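CrtC domain-containing protein (Fusarium vanettenii 77-13-4, PDB 7A0T) is of unknown function but has a tandem pair of lipocalin-like domains of the CrtC family, and so may act on or bind a hydrophobic substrate. Local coordinates at residues D131-L136 with Y151-G156. Residues are numbered along the deposited sequence; the frame is centred on the assembly and turned at random.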
ATOM      1  N   ASP A 131       4.217   4.022 -21.684  1.00 37.45           N
ATOM      2  CA  ASP A 131       3.205   4.804 -20.995  1.00 41.22           C
ATOM      3  C   ASP A 131       3.486   4.949 -19.503  1.00 39.62           C
ATOM      4  O   ASP A 131       2.621   5.450 -18.771  1.00 34.20           O
ATOM      5  CB  ASP A 131       1.819   4.185 -21.223  1.00 36.92           C
ATOM      6  CG  ASP A 131       1.684   2.782 -20.637  1.00 40.93           C
ATOM      7  OD1 ASP A 131       2.559   2.344 -19.861  1.00 40.61           O
ATOM      8  OD2 ASP A 131       0.683   2.109 -20.967  1.00 38.10           O
ATOM      9  N   ASN A 132       4.655   4.490 -19.042  1.00 38.33           N
ATOM     10  CA  ASN A 132       5.111   4.663 -17.664  1.00 38.15           C
ATOM     11  C   ASN A 132       4.218   3.949 -16.659  1.00 39.41           C
ATOM     12  O   ASN A 132       4.280   4.240 -15.458  1.00 35.19           O
ATOM     13  CB  ASN A 132       5.220   6.148 -17.305  1.00 30.68           C
ATOM     14  CG  ASN A 132       6.311   6.845 -18.091  1.00 43.01           C
ATOM     15  OD1 ASN A 132       7.394   6.289 -18.283  1.00 50.02           O
ATOM     16  ND2 ASN A 132       6.039   8.055 -18.550  1.00 37.01           N
ATOM     17  N   LEU A 133       3.401   2.998 -17.122  1.00 29.73           N
ATOM     18  CA  LEU A 133       2.315   2.498 -16.289  1.00 27.96           C
ATOM     19  C   LEU A 133       1.984   1.023 -16.509  1.00 30.43           C
ATOM     20  O   LEU A 133       1.745   0.296 -15.542  1.00 36.27           O
ATOM     21  CB  LEU A 133       1.048   3.330 -16.546  1.00 34.46           C
ATOM     22  CG  LEU A 133      -0.250   2.806 -15.923  1.00 29.94           C
ATOM     23  CD1 LEU A 133      -0.349   3.271 -14.462  1.00 35.30           C
ATOM     24  CD2 LEU A 133      -1.459   3.249 -16.733  1.00 35.45           C
ATOM     25  N   SER A 134       1.948   0.572 -17.765  1.00 35.17           N
ATOM     26  CA  SER A 134       1.435  -0.769 -18.071  1.00 27.87           C
ATOM     27  C   SER A 134       2.330  -1.888 -17.549  1.00 37.71           C
ATOM     28  O   SER A 134       1.834  -2.988 -17.273  1.00 35.89           O
ATOM     29  CB  SER A 134       1.252  -0.927 -19.580  1.00 35.20           C
ATOM     30  OG  SER A 134       0.314   0.012 -20.076  1.00 37.98           O
ATOM     31  N   LYS A 135       3.643  -1.661 -17.448  1.00 33.11           N
ATOM     32  CA  LYS A 135       4.568  -2.662 -16.921  0.52 33.35           C
ATOM     33  C   LYS A 135       5.525  -1.976 -15.960  1.00 27.86           C
ATOM     34  O   LYS A 135       6.221  -1.028 -16.337  1.00 32.31           O
ATOM     35  CB  LYS A 135       5.337  -3.363 -18.046  0.52 37.96           C
ATOM     36  CG  LYS A 135       6.545  -4.160 -17.573  0.52 35.65           C
ATOM     37  CD  LYS A 135       6.177  -5.327 -16.670  0.52 35.20           C
ATOM     38  CE  LYS A 135       6.388  -6.663 -17.369  0.52 39.39           C
ATOM     39  NZ  LYS A 135       5.200  -7.095 -18.169  0.52 40.01           N
ATOM     40  N   LEU A 136       5.558  -2.456 -14.714  1.00 27.38           N
ATOM     41  CA  LEU A 136       6.310  -1.822 -13.641  1.00 28.51           C
ATOM     42  C   LEU A 136       7.174  -2.857 -12.928  1.00 27.73           C
ATOM     43  O   LEU A 136       6.991  -4.068 -13.078  1.00 27.62           O
ATOM     44  CB  LEU A 136       5.357  -1.128 -12.652  1.00 27.49           C
ATOM     45  CG  LEU A 136       4.379  -0.107 -13.242  1.00 28.63           C
ATOM     46  CD1 LEU A 136       3.246   0.219 -12.228  1.00 33.71           C
ATOM     47  CD2 LEU A 136       5.081   1.181 -13.639  1.00 26.90           C
ATOM     48  N   TYR A 151       5.040  -6.249 -12.506  1.00 28.58           N
ATOM     49  CA  TYR A 151       3.587  -6.334 -12.427  1.00 31.04           C
ATOM     50  C   TYR A 151       2.983  -5.476 -13.531  1.00 28.70           C
ATOM     51  O   TYR A 151       3.546  -4.440 -13.908  1.00 30.15           O
ATOM     52  CB  TYR A 151       3.043  -5.952 -11.028  1.00 28.72           C
ATOM     53  CG  TYR A 151       3.770  -4.804 -10.349  1.00 33.56           C
ATOM     54  CD1 TYR A 151       4.997  -5.004  -9.726  1.00 28.63           C
ATOM     55  CD2 TYR A 151       3.224  -3.520 -10.331  1.00 25.26           C
ATOM     56  CE1 TYR A 151       5.674  -3.953  -9.130  1.00 33.32           C
ATOM     57  CE2 TYR A 151       3.891  -2.464  -9.712  1.00 24.98           C
ATOM     58  CZ  TYR A 151       5.114  -2.690  -9.123  1.00 25.53           C
ATOM     59  OH  TYR A 151       5.790  -1.648  -8.536  1.00 26.63           O
ATOM     60  N   ASP A 152       1.879  -5.965 -14.097  1.00 27.56           N
ATOM     61  CA  ASP A 152       1.193  -5.328 -15.214  1.00 31.07           C
ATOM     62  C   ASP A 152      -0.126  -4.740 -14.721  1.00 28.57           C
ATOM     63  O   ASP A 152      -0.802  -5.334 -13.871  1.00 29.00           O
ATOM     64  CB  ASP A 152       0.904  -6.321 -16.364  1.00 25.02           C
ATOM     65  CG  ASP A 152       2.150  -7.083 -16.844  1.00 42.61           C
ATOM     66  OD1 ASP A 152       3.214  -6.463 -17.040  1.00 39.60           O
ATOM     67  OD2 ASP A 152       2.061  -8.318 -17.035  1.00 51.82           O
ATOM     68  N   ALA A 153      -0.521  -3.609 -15.306  1.00 30.68           N
ATOM     69  CA  ALA A 153      -1.699  -2.859 -14.860  1.00 36.29           C
ATOM     70  C   ALA A 153      -2.975  -3.476 -15.437  1.00 33.20           C
ATOM     71  O   ALA A 153      -3.696  -2.869 -16.231  1.00 41.10           O
ATOM     72  CB  ALA A 153      -1.577  -1.395 -15.258  1.00 33.84           C
ATOM     73  N   THR A 154      -3.279  -4.690 -14.972  1.00 29.72           N
ATOM     74  CA  THR A 154      -4.425  -5.467 -15.441  1.00 32.31           C
ATOM     75  C   THR A 154      -5.603  -5.387 -14.478  1.00 34.14           C
ATOM     76  O   THR A 154      -6.349  -6.371 -14.316  1.00 26.61           O
ATOM     77  CB  THR A 154      -4.033  -6.934 -15.635  1.00 31.22           C
ATOM     78  OG1 THR A 154      -3.702  -7.504 -14.357  1.00 31.16           O
ATOM     79  CG2 THR A 154      -2.846  -7.075 -16.579  1.00 31.65           C
ATOM     80  N   THR A 155      -5.787  -4.240 -13.830  1.00 30.66           N
ATOM     81  CA  THR A 155      -6.696  -4.152 -12.697  1.00 27.09           C
ATOM     82  C   THR A 155      -7.323  -2.761 -12.662  1.00 28.01           C
ATOM     83  O   THR A 155      -6.621  -1.755 -12.806  1.00 25.82           O
ATOM     84  CB  THR A 155      -5.937  -4.494 -11.403  1.00 28.16           C
ATOM     85  OG1 THR A 155      -6.829  -4.510 -10.276  1.00 28.94           O
ATOM     86  CG2 THR A 155      -4.755  -3.522 -11.164  1.00 24.17           C
ATOM     87  N   GLY A 156      -8.654  -2.712 -12.528  1.00 28.18           N
ATOM     88  CA  GLY A 156      -9.372  -1.448 -12.440  1.00 23.23           C
ATOM     89  C   GLY A 156      -8.919  -0.554 -11.297  1.00 25.61           C
ATOM     90  O   GLY A 156      -8.919  -0.986 -10.142  1.00 26.66           O
TER
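Leu136 and Tyr151 form a hydrogen-bonded antiparallel pair at the open end of the beta hairpin 135-141/146-152, in the CrtC N-terminal lipocalin domain. Two backbone bonds join them: Leu136 N to Tyr151 O (2.9 Å) and Tyr151 N to Leu136 O (3.0 Å). One residue further out, Lys135 and Asp152 make the non-hydrogen-bonded pair, and beyond it Ala153 N donates to Ser134 O (3.1 Å). On one face of the hairpin, Lys135 and Asp152 run side by side; in the conformer described, the lysine chain, bent at chi2 (64°) and beyond, brings NZ to Asp152 OD1 in a salt bridge whose very short distance leaves its geometry doubtful. On the other, Leu136 CB sits over a face of the Tyr151 ring, 3.5 Å from CE2 at the rim, with CD1 just beyond that rim and Leu136 O over the same face; Tyr151 OH bonds to Ser138 OG. Just before the first strand, Asp131 OD1 accepts from Leu133 N (2.9 Å), an Asx turn, extended to an Asx motif by Ser134 N (2.8 Å). Strands 124-127 and 171-189 flank the hairpin, one beside each of its strands, and Tyr205 of strand 202-210 packs against both Leu136 and Tyr151.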